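Local coordinates for protein peptidase S15/CocE/NonD (Thaumarchaeota archaeon SCGC AB-539-E09, PDB 4PF1) that is a serine aminopeptidase of the alpha/beta hydrolase fold, probably cleaving residues from the N-terminal ends of peptides, at residues 60-71 with 99-110; 177-185 with 356-364. One frame throughout, in Å; residues are numbered along the deposited sequence.

Interaction 1. Residues 60-71 with 99-110; sequences TPIVLTRTPYHA and YIIVYQDVRGKY
Pro61 CG sits over the centre of one face of the Tyr99 ring, 3.5 Å from its centroid, and Val63 CB lies at that ring's edge. Strands 60-67 and 100-105 pair here in parallel within the central alpha/beta hydrolase sheet, with Tyr99 just before its strand. Further along, Thr65 CB covers a face of Tyr103 as a second CH-pi contact, with Thr67 CG2 at the edge. Beyond the C-terminal ends of both strands, the rings of His70 and Tyr110 form an offset stack, centroids 4.2 Å apart and planes at 11°. Pro68 O lies at the Tyr110 edge.

A ladder of backbone bonds runs from Ile100 N to Pro61 O through to Val106 N and Thr67 O. On the face with Ile62 and Leu64, Arg66 and Gln104 extend together. Gln104 is extended and Arg66 bends at chi3 (64°), which brings NE to Gln104 OE1 at 2.8 Å in the guanidinium plane. Val106 CG1 covers one guanidinium face. Gln104 NE2 is held by Thr140 of helix 133-147.

At the end of strand 100-105, Asp105 OD1 accepts a nearly straight 2.8 Å bond from Ala71 N, the first residue of helix 71-74, on its syn side, 30° out of the carboxylate plane.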
# COMPACT_ATOMS: atom_id res chain seq x y z
N THR A 60 -15.11 -27.84 -32.75
CA THR A 60 -14.85 -27.53 -31.34
C THR A 60 -16.19 -27.37 -30.57
O THR A 60 -17.17 -26.91 -31.15
CB THR A 60 -13.92 -26.28 -31.22
OG1 THR A 60 -13.40 -26.17 -29.89
CG2 THR A 60 -14.60 -24.98 -31.62
N PRO A 61 -16.28 -27.75 -29.27
CA PRO A 61 -17.56 -27.60 -28.56
C PRO A 61 -17.91 -26.15 -28.21
O PRO A 61 -17.09 -25.25 -28.38
CB PRO A 61 -17.37 -28.45 -27.30
CG PRO A 61 -15.91 -28.44 -27.06
CD PRO A 61 -15.25 -28.38 -28.41
N ILE A 62 -19.14 -25.95 -27.70
CA ILE A 62 -19.65 -24.64 -27.27
C ILE A 62 -19.80 -24.62 -25.74
O ILE A 62 -20.29 -25.58 -25.16
CB ILE A 62 -21.00 -24.31 -27.99
CG1 ILE A 62 -20.79 -24.10 -29.51
CG2 ILE A 62 -21.72 -23.10 -27.34
CD1 ILE A 62 -22.08 -24.28 -30.36
N VAL A 63 -19.40 -23.51 -25.11
CA VAL A 63 -19.59 -23.31 -23.68
C VAL A 63 -20.51 -22.08 -23.50
O VAL A 63 -20.15 -20.96 -23.88
CB VAL A 63 -18.24 -23.26 -22.88
CG1 VAL A 63 -17.34 -22.12 -23.35
CG2 VAL A 63 -18.48 -23.20 -21.38
N LEU A 64 -21.76 -22.32 -23.06
CA LEU A 64 -22.82 -21.32 -22.97
C LEU A 64 -23.03 -20.79 -21.55
O LEU A 64 -23.09 -21.56 -20.59
CB LEU A 64 -24.15 -21.92 -23.51
CG LEU A 64 -25.45 -21.09 -23.34
CD1 LEU A 64 -25.43 -19.82 -24.18
CD2 LEU A 64 -26.67 -21.91 -23.68
N THR A 65 -23.20 -19.46 -21.43
CA THR A 65 -23.51 -18.79 -20.18
C THR A 65 -24.65 -17.79 -20.44
O THR A 65 -24.56 -16.98 -21.36
CB THR A 65 -22.26 -18.13 -19.57
OG1 THR A 65 -21.21 -19.10 -19.49
CG2 THR A 65 -22.52 -17.54 -18.19
N ARG A 66 -25.74 -17.90 -19.67
CA ARG A 66 -26.92 -17.05 -19.81
C ARG A 66 -26.96 -16.10 -18.62
O ARG A 66 -27.01 -16.54 -17.47
CB ARG A 66 -28.18 -17.92 -19.94
CG ARG A 66 -28.05 -18.99 -21.05
CD ARG A 66 -29.34 -19.71 -21.39
NE ARG A 66 -30.33 -18.80 -21.95
CZ ARG A 66 -31.41 -18.37 -21.29
NH1 ARG A 66 -32.24 -17.51 -21.86
NH2 ARG A 66 -31.65 -18.79 -20.06
N THR A 67 -26.85 -14.78 -18.90
CA THR A 67 -26.65 -13.77 -17.87
C THR A 67 -27.65 -12.59 -17.87
O THR A 67 -27.96 -12.04 -18.93
CB THR A 67 -25.20 -13.19 -18.01
OG1 THR A 67 -24.94 -12.23 -16.99
CG2 THR A 67 -24.93 -12.57 -19.40
N PRO A 68 -28.01 -12.07 -16.67
CA PRO A 68 -28.77 -10.81 -16.61
C PRO A 68 -27.82 -9.61 -16.38
O PRO A 68 -28.27 -8.54 -15.97
CB PRO A 68 -29.67 -11.03 -15.40
CG PRO A 68 -28.79 -11.85 -14.45
CD PRO A 68 -27.74 -12.57 -15.30
N TYR A 69 -26.48 -9.82 -16.59
CA TYR A 69 -25.46 -8.81 -16.29
C TYR A 69 -24.68 -8.30 -17.51
O TYR A 69 -23.47 -8.05 -17.40
CB TYR A 69 -24.47 -9.35 -15.22
CG TYR A 69 -25.14 -9.88 -13.97
CD1 TYR A 69 -25.96 -9.07 -13.20
CD2 TYR A 69 -24.92 -11.19 -13.55
CE1 TYR A 69 -26.58 -9.57 -12.05
CE2 TYR A 69 -25.54 -11.69 -12.41
CZ TYR A 69 -26.37 -10.88 -11.66
OH TYR A 69 -26.98 -11.36 -10.53
N HIS A 70 -25.38 -8.08 -18.65
CA HIS A 70 -24.82 -7.48 -19.87
C HIS A 70 -23.80 -8.40 -20.57
O HIS A 70 -22.59 -8.25 -20.36
CB HIS A 70 -24.19 -6.10 -19.55
CG HIS A 70 -24.20 -5.11 -20.68
ND1 HIS A 70 -24.67 -5.44 -21.94
CD2 HIS A 70 -23.82 -3.81 -20.68
CE1 HIS A 70 -24.54 -4.35 -22.67
NE2 HIS A 70 -24.04 -3.34 -21.95
N ALA A 71 -24.29 -9.30 -21.44
CA ALA A 71 -23.47 -10.25 -22.21
C ALA A 71 -22.36 -9.55 -22.99
O ALA A 71 -21.26 -10.09 -23.09
CB ALA A 71 -24.35 -11.05 -23.16
N TYR A 99 -12.49 -23.47 -27.27
CA TYR A 99 -13.93 -23.72 -27.32
C TYR A 99 -14.61 -22.50 -27.91
O TYR A 99 -14.04 -21.40 -27.87
CB TYR A 99 -14.49 -23.91 -25.88
CG TYR A 99 -14.39 -25.30 -25.27
CD1 TYR A 99 -13.31 -26.13 -25.56
CD2 TYR A 99 -15.30 -25.72 -24.31
CE1 TYR A 99 -13.19 -27.39 -24.96
CE2 TYR A 99 -15.18 -26.96 -23.69
CZ TYR A 99 -14.13 -27.79 -24.03
OH TYR A 99 -14.03 -29.04 -23.45
N ILE A 100 -15.85 -22.64 -28.37
CA ILE A 100 -16.64 -21.49 -28.77
C ILE A 100 -17.31 -20.99 -27.48
O ILE A 100 -17.92 -21.78 -26.77
CB ILE A 100 -17.66 -21.83 -29.91
CG1 ILE A 100 -16.93 -22.00 -31.26
CG2 ILE A 100 -18.76 -20.77 -30.00
CD1 ILE A 100 -17.60 -22.96 -32.24
N ILE A 101 -17.08 -19.71 -27.13
CA ILE A 101 -17.63 -19.15 -25.90
C ILE A 101 -18.83 -18.27 -26.24
O ILE A 101 -18.71 -17.33 -27.04
CB ILE A 101 -16.55 -18.40 -25.07
CG1 ILE A 101 -15.36 -19.35 -24.75
CG2 ILE A 101 -17.15 -17.80 -23.79
CD1 ILE A 101 -14.04 -18.70 -24.68
N VAL A 102 -20.00 -18.60 -25.67
CA VAL A 102 -21.25 -17.90 -25.96
C VAL A 102 -21.86 -17.31 -24.68
O VAL A 102 -22.08 -18.02 -23.70
CB VAL A 102 -22.27 -18.83 -26.69
CG1 VAL A 102 -23.59 -18.11 -26.95
CG2 VAL A 102 -21.69 -19.36 -28.00
N TYR A 103 -22.18 -16.00 -24.73
CA TYR A 103 -22.87 -15.29 -23.64
C TYR A 103 -24.15 -14.71 -24.18
O TYR A 103 -24.14 -14.04 -25.22
CB TYR A 103 -21.98 -14.20 -23.03
CG TYR A 103 -21.11 -14.71 -21.91
CD1 TYR A 103 -20.01 -15.52 -22.17
CD2 TYR A 103 -21.40 -14.41 -20.58
CE1 TYR A 103 -19.22 -16.03 -21.13
CE2 TYR A 103 -20.61 -14.89 -19.54
CZ TYR A 103 -19.52 -15.70 -19.82
OH TYR A 103 -18.75 -16.20 -18.80
N GLN A 104 -25.27 -14.99 -23.51
CA GLN A 104 -26.56 -14.51 -23.96
C GLN A 104 -27.26 -13.71 -22.89
O GLN A 104 -27.30 -14.13 -21.73
CB GLN A 104 -27.45 -15.70 -24.40
CG GLN A 104 -28.83 -15.30 -24.92
CD GLN A 104 -29.71 -16.49 -25.19
OE1 GLN A 104 -30.16 -17.19 -24.27
NE2 GLN A 104 -30.00 -16.72 -26.46
N ASP A 105 -27.86 -12.56 -23.28
CA ASP A 105 -28.67 -11.78 -22.36
C ASP A 105 -29.97 -12.53 -22.12
O ASP A 105 -30.63 -12.93 -23.10
CB ASP A 105 -28.97 -10.37 -22.93
CG ASP A 105 -27.81 -9.39 -22.95
OD1 ASP A 105 -27.03 -9.36 -21.97
OD2 ASP A 105 -27.73 -8.59 -23.90
N VAL A 106 -30.32 -12.80 -20.85
CA VAL A 106 -31.57 -13.49 -20.53
C VAL A 106 -32.75 -12.60 -20.94
O VAL A 106 -32.58 -11.38 -21.09
CB VAL A 106 -31.68 -13.93 -19.04
CG1 VAL A 106 -30.59 -14.93 -18.67
CG2 VAL A 106 -31.68 -12.73 -18.10
N ARG A 107 -33.94 -13.20 -21.13
CA ARG A 107 -35.16 -12.49 -21.52
C ARG A 107 -35.39 -11.26 -20.63
O ARG A 107 -35.27 -11.34 -19.40
CB ARG A 107 -36.36 -13.44 -21.45
CG ARG A 107 -37.65 -12.90 -22.04
CD ARG A 107 -38.79 -13.89 -21.88
NE ARG A 107 -38.67 -15.02 -22.81
CZ ARG A 107 -39.39 -15.16 -23.92
NH1 ARG A 107 -39.22 -16.21 -24.71
NH2 ARG A 107 -40.31 -14.26 -24.23
N GLY A 108 -35.67 -10.13 -21.28
CA GLY A 108 -35.98 -8.87 -20.61
C GLY A 108 -34.82 -8.04 -20.11
O GLY A 108 -35.05 -6.98 -19.51
N LYS A 109 -33.56 -8.49 -20.34
CA LYS A 109 -32.40 -7.75 -19.86
C LYS A 109 -31.50 -7.26 -20.98
O LYS A 109 -31.24 -7.98 -21.95
CB LYS A 109 -31.56 -8.58 -18.86
CG LYS A 109 -32.18 -8.70 -17.44
CD LYS A 109 -32.58 -7.35 -16.80
CE LYS A 109 -31.40 -6.47 -16.44
NZ LYS A 109 -31.82 -5.06 -16.22
N TYR A 110 -31.00 -6.01 -20.82
CA TYR A 110 -30.05 -5.31 -21.69
C TYR A 110 -30.41 -5.37 -23.19
O TYR A 110 -31.32 -4.65 -23.62
CB TYR A 110 -28.62 -5.81 -21.44
CG TYR A 110 -28.03 -5.35 -20.12
CD1 TYR A 110 -27.37 -4.13 -20.02
CD2 TYR A 110 -28.16 -6.13 -18.97
CE1 TYR A 110 -26.84 -3.70 -18.80
CE2 TYR A 110 -27.62 -5.71 -17.75
CZ TYR A 110 -26.96 -4.50 -17.68
OH TYR A 110 -26.42 -4.08 -16.49
O HOH W 1 -34.43 -16.15 -20.97
O HOH W 2 -27.97 -9.59 -19.66
O HOH W 3 -25.61 -7.00 -24.02

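Interaction 2. Residues 177-185 with 356-364; sequences ALKAVVPFA and MQPFLDHYL
Val182 presents both methyls to helix 356-364. Its CG1 is anti to the backbone N (chi1 -175°) and meets Met356 SD at 3.9 Å. Its CG2 reaches Phe359 CE2 at 3.8 Å and Leu360 CD2. Met356 leaves the helix with chi1 and chi2 both near 180° and bends at chi3 (67°). Its SD comes to the edge of the Phe184 ring, 3.6 Å from CZ, a Met-aromatic contact. The methionine chain lies roughly perpendicular to the Phe184 side chain.

Phe359 and Val182 run past one another head to tail. Phe359 CE2 also meets Ala180 CB at 3.7 Å and lies near Val181 O. Within the helix, Tyr363 CD2 lies above the rim of one Phe359 face. At the partly exposed end, Lys179 CB packs on Tyr363 O and on Leu364 CD2, while its amine turns away to bond Pro176 O.

The contact is apolar helix-on-sheet packing of the alpha/beta hydrolase fold. The axes of strand 178-184 and of residues 356-364 run nearly antiparallel, 7.7 Å apart at closest. Strand 178-184 lies between strands 154-160 and 287-292. Leu360 and Leu364 also touch Ala156 of the former, and Met356 touches Thr93 of helix 92-96.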
# COMPACT_ATOMS: atom_id res chain seq x y z
N ALA A 177 -28.16 -31.76 -27.54
CA ALA A 177 -26.79 -31.27 -27.74
C ALA A 177 -26.10 -30.89 -26.41
O ALA A 177 -24.87 -30.80 -26.37
CB ALA A 177 -26.78 -30.09 -28.69
N LEU A 178 -26.88 -30.66 -25.32
CA LEU A 178 -26.31 -30.34 -24.00
C LEU A 178 -25.70 -31.62 -23.40
O LEU A 178 -26.42 -32.59 -23.14
CB LEU A 178 -27.36 -29.72 -23.05
CG LEU A 178 -26.83 -29.28 -21.68
CD1 LEU A 178 -26.06 -27.96 -21.77
CD2 LEU A 178 -27.95 -29.17 -20.67
N LYS A 179 -24.36 -31.61 -23.21
CA LYS A 179 -23.60 -32.78 -22.78
C LYS A 179 -23.14 -32.73 -21.32
O LYS A 179 -22.82 -33.77 -20.77
CB LYS A 179 -22.38 -33.01 -23.70
CG LYS A 179 -22.73 -33.15 -25.20
CD LYS A 179 -23.63 -34.37 -25.50
CE LYS A 179 -24.16 -34.33 -26.92
NZ LYS A 179 -25.10 -35.45 -27.19
N ALA A 180 -23.05 -31.52 -20.71
CA ALA A 180 -22.60 -31.34 -19.32
C ALA A 180 -22.93 -29.95 -18.79
O ALA A 180 -23.11 -29.03 -19.57
CB ALA A 180 -21.09 -31.58 -19.22
N VAL A 181 -22.97 -29.80 -17.45
CA VAL A 181 -23.20 -28.51 -16.79
C VAL A 181 -22.23 -28.32 -15.61
O VAL A 181 -21.89 -29.29 -14.92
CB VAL A 181 -24.67 -28.26 -16.34
CG1 VAL A 181 -25.58 -27.96 -17.52
CG2 VAL A 181 -25.21 -29.42 -15.50
N VAL A 182 -21.77 -27.07 -15.39
CA VAL A 182 -20.89 -26.73 -14.27
C VAL A 182 -21.51 -25.51 -13.51
O VAL A 182 -21.09 -24.37 -13.73
CB VAL A 182 -19.41 -26.48 -14.68
CG1 VAL A 182 -18.52 -26.25 -13.46
CG2 VAL A 182 -18.86 -27.63 -15.52
N PRO A 183 -22.53 -25.73 -12.65
CA PRO A 183 -23.11 -24.60 -11.91
C PRO A 183 -22.26 -24.20 -10.69
O PRO A 183 -22.04 -25.01 -9.78
CB PRO A 183 -24.50 -25.10 -11.52
CG PRO A 183 -24.38 -26.59 -11.48
CD PRO A 183 -23.18 -27.01 -12.27
N PHE A 184 -21.73 -22.96 -10.70
CA PHE A 184 -20.94 -22.39 -9.60
C PHE A 184 -21.84 -21.58 -8.68
O PHE A 184 -22.72 -20.87 -9.17
CB PHE A 184 -19.83 -21.46 -10.13
CG PHE A 184 -18.68 -22.07 -10.89
CD1 PHE A 184 -18.78 -22.27 -12.27
CD2 PHE A 184 -17.46 -22.28 -10.28
CE1 PHE A 184 -17.69 -22.75 -13.00
CE2 PHE A 184 -16.37 -22.78 -11.01
CZ PHE A 184 -16.49 -23.01 -12.36
N ALA A 185 -21.62 -21.68 -7.36
CA ALA A 185 -22.31 -20.89 -6.32
C ALA A 185 -23.73 -20.44 -6.75
O ALA A 185 -24.04 -19.25 -6.68
CB ALA A 185 -21.46 -19.67 -5.99
N MET A 356 -12.31 -29.25 -13.79
CA MET A 356 -13.38 -28.75 -14.66
C MET A 356 -13.09 -28.97 -16.16
O MET A 356 -13.96 -29.46 -16.87
CB MET A 356 -13.68 -27.27 -14.40
CG MET A 356 -14.98 -26.79 -15.05
SD MET A 356 -15.20 -25.00 -15.09
CE MET A 356 -13.89 -24.53 -16.20
N GLN A 357 -11.89 -28.59 -16.64
CA GLN A 357 -11.55 -28.77 -18.06
C GLN A 357 -11.52 -30.27 -18.47
O GLN A 357 -12.18 -30.60 -19.45
CB GLN A 357 -10.24 -28.05 -18.43
CG GLN A 357 -10.07 -27.81 -19.95
CD GLN A 357 -11.25 -27.10 -20.61
OE1 GLN A 357 -11.83 -26.15 -20.08
NE2 GLN A 357 -11.60 -27.55 -21.81
N PRO A 358 -10.90 -31.22 -17.70
CA PRO A 358 -10.96 -32.64 -18.10
C PRO A 358 -12.39 -33.19 -18.06
O PRO A 358 -12.73 -34.04 -18.88
CB PRO A 358 -10.05 -33.34 -17.09
CG PRO A 358 -9.16 -32.26 -16.57
CD PRO A 358 -10.04 -31.05 -16.51
N PHE A 359 -13.24 -32.68 -17.13
CA PHE A 359 -14.66 -33.04 -17.04
C PHE A 359 -15.36 -32.67 -18.36
O PHE A 359 -15.99 -33.52 -18.98
CB PHE A 359 -15.33 -32.33 -15.84
CG PHE A 359 -16.84 -32.40 -15.77
CD1 PHE A 359 -17.48 -33.53 -15.25
CD2 PHE A 359 -17.62 -31.33 -16.18
CE1 PHE A 359 -18.87 -33.58 -15.17
CE2 PHE A 359 -19.02 -31.39 -16.10
CZ PHE A 359 -19.63 -32.51 -15.60
N LEU A 360 -15.20 -31.40 -18.80
CA LEU A 360 -15.79 -30.87 -20.03
C LEU A 360 -15.22 -31.56 -21.27
O LEU A 360 -15.99 -31.94 -22.15
CB LEU A 360 -15.59 -29.35 -20.13
CG LEU A 360 -16.28 -28.48 -19.07
CD1 LEU A 360 -15.80 -27.05 -19.16
CD2 LEU A 360 -17.80 -28.55 -19.18
N ASP A 361 -13.88 -31.73 -21.33
CA ASP A 361 -13.21 -32.35 -22.48
C ASP A 361 -13.68 -33.79 -22.71
O ASP A 361 -13.81 -34.19 -23.87
CB ASP A 361 -11.68 -32.31 -22.32
CG ASP A 361 -11.07 -30.94 -22.55
OD1 ASP A 361 -11.60 -30.18 -23.39
OD2 ASP A 361 -10.02 -30.65 -21.94
N HIS A 362 -13.97 -34.54 -21.63
CA HIS A 362 -14.45 -35.91 -21.77
C HIS A 362 -15.84 -35.97 -22.43
O HIS A 362 -16.03 -36.76 -23.35
CB HIS A 362 -14.48 -36.65 -20.41
CG HIS A 362 -15.22 -37.96 -20.47
ND1 HIS A 362 -14.75 -39.01 -21.23
CD2 HIS A 362 -16.41 -38.30 -19.93
CE1 HIS A 362 -15.66 -39.97 -21.11
NE2 HIS A 362 -16.67 -39.59 -20.33
N TYR A 363 -16.80 -35.16 -21.96
CA TYR A 363 -18.17 -35.19 -22.48
C TYR A 363 -18.35 -34.40 -23.79
O TYR A 363 -19.32 -34.63 -24.50
CB TYR A 363 -19.17 -34.67 -21.43
CG TYR A 363 -19.31 -35.56 -20.21
CD1 TYR A 363 -19.93 -36.81 -20.31
CD2 TYR A 363 -18.87 -35.15 -18.96
CE1 TYR A 363 -20.06 -37.64 -19.20
CE2 TYR A 363 -19.00 -35.96 -17.84
CZ TYR A 363 -19.60 -37.20 -17.96
OH TYR A 363 -19.75 -38.01 -16.85
N LEU A 364 -17.43 -33.47 -24.10
CA LEU A 364 -17.57 -32.63 -25.29
C LEU A 364 -16.58 -32.96 -26.42
O LEU A 364 -16.81 -32.55 -27.56
CB LEU A 364 -17.43 -31.15 -24.92
CG LEU A 364 -18.44 -30.58 -23.92
CD1 LEU A 364 -17.91 -29.31 -23.30
CD2 LEU A 364 -19.79 -30.34 -24.55

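In the fold
Both interactions belong to the same central sheet, and both are largely buried. Interaction 1 is strand on strand: hydrogen bonds along the backbone, aromatic rings packed along it and at its ends, and polar groups and waters toward its C-terminal end. Interaction 2 is helix on sheet and apolar across its two segments; of the residues that touch, only Lys179 and Tyr363 are partly exposed. Strand 154-160 separates strand 60-67 from strand 178-184. Helix 347-365 bridges the two contacts, whose centres lie about 16 Å apart. Tyr99 OH probably hydrogen-bonds Asp361 OD1 at 2.7 Å, and Pro61 CB packs on Leu364 CB. The helix thus meets the N-terminal start of the strand pair of interaction 1.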